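Local coordinates for protein probable ribosomal RNA small subunit methyltransferase (Thermus thermophilus, PDB 2ZUL) that binds S-adenosylmethionine and probably uses it to methylate the RNA of the small ribosomal subunit, at residues G26-R31 against D51-V56. Residues are numbered along the deposited sequence; the frame is centred on the assembly and turned at random.
Sequences GARGYR and DLNPGV
Arg28 reaches across to Asn53 with two nitrogens that converge on one oxygen: NE lies 2.8 Å and NH2 2.7 Å from Asn53 OD1. The guanidinium meets this acceptor side-on and in its own plane, and the amide is turned only 20° from that plane. With CG of Arg28 between the backbone N and the carbonyl carbon (chi1 72°), the chain runs extended past Gly55 CA, and Gly55 N sits over one guanidinium face. Asn53 ND2 donates to Ala108 O, and its backbone N donates to Asp51 OD1, closing an Asx turn. Glu73 ties both sides together, pairing with Arg28 NH1 in a salt bridge and accepting from Gly55 N. A leucine in place of Arg28 would probably leave Asn53 OD1 without its two donors and Glu73 without its charged mate.

Between the backbones, Val56 N makes a weak hydrogen bond to Arg28 O (3.0 Å), and a water donates to both Gly29 O and Pro54 O. Gly29 and Gly55 approach to 4.5 Å between CA atoms; a side chain on either would collide with the opposite backbone.

Val56 CG2 lies at the edge of the Tyr30 ring, 3.7 Å from CD1, while CG1 faces Ala27 CB. Val56 also packs on strand 19-23 and helix 76-84. These contacts join the loop before helix 33-41 to that following strand 48-51, first strand of a Rossmann-like class I methyltransferase sheet, whose second, 68-73, ends at Glu73.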
ATOM      1  N   GLY A  26       6.676  -8.289  -2.681  1.00 16.13           N
ATOM      2  CA  GLY A  26       5.722  -7.212  -2.502  1.00 17.07           C
ATOM      3  C   GLY A  26       4.673  -7.420  -1.425  1.00 16.26           C
ATOM      4  O   GLY A  26       3.894  -6.512  -1.143  1.00 16.57           O
ATOM      5  N   ALA A  27       4.641  -8.606  -0.823  1.00 12.85           N
ATOM      6  CA  ALA A  27       3.673  -8.894   0.234  1.00  9.50           C
ATOM      7  C   ALA A  27       4.372  -8.917   1.591  1.00 20.03           C
ATOM      8  O   ALA A  27       5.296  -9.703   1.814  1.00 16.88           O
ATOM      9  CB  ALA A  27       2.990 -10.228  -0.026  1.00 10.17           C
ATOM     10  N   ARG A  28       3.919  -8.055   2.498  1.00 13.27           N
ATOM     11  CA  ARG A  28       4.506  -7.950   3.830  1.00 12.33           C
ATOM     12  C   ARG A  28       4.093  -9.107   4.737  1.00 20.94           C
ATOM     13  O   ARG A  28       3.116  -9.802   4.460  1.00 17.86           O
ATOM     14  CB  ARG A  28       4.074  -6.628   4.474  1.00 11.21           C
ATOM     15  CG  ARG A  28       2.605  -6.596   4.886  1.00 17.72           C
ATOM     16  CD  ARG A  28       2.151  -5.199   5.317  1.00 14.65           C
ATOM     17  NE  ARG A  28       0.828  -5.221   5.945  1.00 13.02           N
ATOM     18  CZ  ARG A  28      -0.283  -5.643   5.348  1.00 20.23           C
ATOM     19  NH1 ARG A  28      -0.242  -6.082   4.093  1.00 16.87           N
ATOM     20  NH2 ARG A  28      -1.439  -5.633   6.006  1.00 13.85           N
ATOM     21  N   GLY A  29       4.842  -9.320   5.817  1.00 14.34           N
ATOM     22  CA  GLY A  29       4.468 -10.372   6.747  1.00 20.91           C
ATOM     23  C   GLY A  29       5.395 -11.550   6.965  1.00 23.62           C
ATOM     24  O   GLY A  29       5.270 -12.245   7.975  1.00 22.50           O
ATOM     25  N   TYR A  30       6.312 -11.798   6.035  1.00 23.38           N
ATOM     26  CA  TYR A  30       7.226 -12.922   6.193  1.00 27.74           C
ATOM     27  C   TYR A  30       8.639 -12.456   6.519  1.00 26.00           C
ATOM     28  O   TYR A  30       9.125 -11.457   5.982  1.00 22.91           O
ATOM     29  CB  TYR A  30       7.244 -13.790   4.936  1.00 35.56           C
ATOM     30  CG  TYR A  30       7.215 -15.272   5.243  1.00 34.23           C
ATOM     31  CD1 TYR A  30       6.062 -15.875   5.744  1.00 39.73           C
ATOM     32  CD2 TYR A  30       8.342 -16.068   5.050  1.00 38.69           C
ATOM     33  CE1 TYR A  30       6.027 -17.237   6.040  1.00 45.80           C
ATOM     34  CE2 TYR A  30       8.321 -17.432   5.346  1.00 36.84           C
ATOM     35  CZ  TYR A  30       7.159 -18.008   5.837  1.00 43.11           C
ATOM     36  OH  TYR A  30       7.124 -19.356   6.109  1.00 41.81           O
ATOM     37  N   ARG A  31       9.294 -13.201   7.398  1.00 22.20           N
ATOM     38  CA  ARG A  31      10.643 -12.876   7.838  1.00 22.50           C
ATOM     39  C   ARG A  31      10.605 -11.501   8.491  1.00 24.97           C
ATOM     40  O   ARG A  31      11.585 -10.758   8.453  1.00 25.80           O
ATOM     41  CB  ARG A  31      11.621 -12.861   6.658  1.00 33.02           C
ATOM     42  CG  ARG A  31      11.541 -14.074   5.738  1.00 41.76           C
ATOM     43  CD  ARG A  31      11.700 -15.394   6.480  1.00 48.54           C
ATOM     44  NE  ARG A  31      11.798 -16.512   5.543  1.00 57.23           N
ATOM     45  CZ  ARG A  31      11.703 -17.794   5.883  1.00 59.86           C
ATOM     46  NH1 ARG A  31      11.503 -18.139   7.147  1.00 56.24           N
ATOM     47  NH2 ARG A  31      11.813 -18.734   4.953  1.00 58.35           N
ATOM     48  N   ASP A  51      -7.676  -9.926  12.891  1.00 11.90           N
ATOM     49  CA  ASP A  51      -6.298  -9.523  12.611  1.00 10.24           C
ATOM     50  C   ASP A  51      -6.375  -8.238  11.777  1.00 14.34           C
ATOM     51  O   ASP A  51      -6.846  -8.267  10.638  1.00 10.44           O
ATOM     52  CB  ASP A  51      -5.578 -10.619  11.815  1.00 10.31           C
ATOM     53  CG  ASP A  51      -4.090 -10.341  11.647  1.00 11.66           C
ATOM     54  OD1 ASP A  51      -3.706  -9.151  11.604  1.00 12.23           O
ATOM     55  OD2 ASP A  51      -3.308 -11.314  11.542  1.00 16.16           O
ATOM     56  N   LEU A  52      -5.912  -7.122  12.343  1.00 11.26           N
ATOM     57  CA  LEU A  52      -5.966  -5.825  11.666  1.00  7.35           C
ATOM     58  C   LEU A  52      -4.752  -5.407  10.829  1.00 13.70           C
ATOM     59  O   LEU A  52      -4.677  -4.267  10.371  1.00 18.13           O
ATOM     60  CB  LEU A  52      -6.292  -4.727  12.691  1.00  7.85           C
ATOM     61  CG  LEU A  52      -7.676  -4.828  13.348  1.00 10.25           C
ATOM     62  CD1 LEU A  52      -7.844  -3.709  14.369  1.00 20.01           C
ATOM     63  CD2 LEU A  52      -8.758  -4.742  12.289  1.00 12.83           C
ATOM     64  N   ASN A  53      -3.804  -6.319  10.638  1.00 13.89           N
ATOM     65  CA  ASN A  53      -2.618  -6.064   9.812  1.00 13.96           C
ATOM     66  C   ASN A  53      -2.039  -7.444   9.523  1.00 14.92           C
ATOM     67  O   ASN A  53      -0.928  -7.777   9.937  1.00 15.77           O
ATOM     68  CB  ASN A  53      -1.595  -5.194  10.546  1.00 12.01           C
ATOM     69  CG  ASN A  53      -0.456  -4.763   9.640  1.00 14.56           C
ATOM     70  OD1 ASN A  53      -0.538  -4.900   8.418  1.00 13.04           O
ATOM     71  ND2 ASN A  53       0.611  -4.234  10.231  1.00 14.83           N
ATOM     72  N   PRO A  54      -2.802  -8.259   8.787  1.00 13.01           N
ATOM     73  CA  PRO A  54      -2.484  -9.633   8.389  1.00 13.02           C
ATOM     74  C   PRO A  54      -1.194  -9.900   7.634  1.00 12.24           C
ATOM     75  O   PRO A  54      -0.391 -10.735   8.050  1.00 13.17           O
ATOM     76  CB  PRO A  54      -3.701 -10.047   7.559  1.00 11.29           C
ATOM     77  CG  PRO A  54      -4.785  -9.108   7.995  1.00 15.90           C
ATOM     78  CD  PRO A  54      -4.044  -7.815   8.131  1.00  8.82           C
ATOM     79  N   GLY A  55      -0.991  -9.203   6.522  1.00 16.48           N
ATOM     80  CA  GLY A  55       0.188  -9.481   5.727  1.00 16.11           C
ATOM     81  C   GLY A  55      -0.071 -10.875   5.174  1.00 14.34           C
ATOM     82  O   GLY A  55      -1.203 -11.182   4.803  1.00 12.63           O
ATOM     83  N   VAL A  56       0.944 -11.731   5.129  1.00 15.48           N
ATOM     84  CA  VAL A  56       0.745 -13.087   4.621  1.00 13.55           C
ATOM     85  C   VAL A  56       0.043 -13.976   5.655  1.00 16.39           C
ATOM     86  O   VAL A  56      -0.218 -15.158   5.406  1.00 12.76           O
ATOM     87  CB  VAL A  56       2.082 -13.732   4.192  1.00 12.35           C
ATOM     88  CG1 VAL A  56       2.653 -12.978   2.997  1.00 15.03           C
ATOM     89  CG2 VAL A  56       3.067 -13.721   5.349  1.00 16.05           C
TER
HETATM   90  O   HOH W   1       2.296 -12.125   8.696  1.00 17.23           O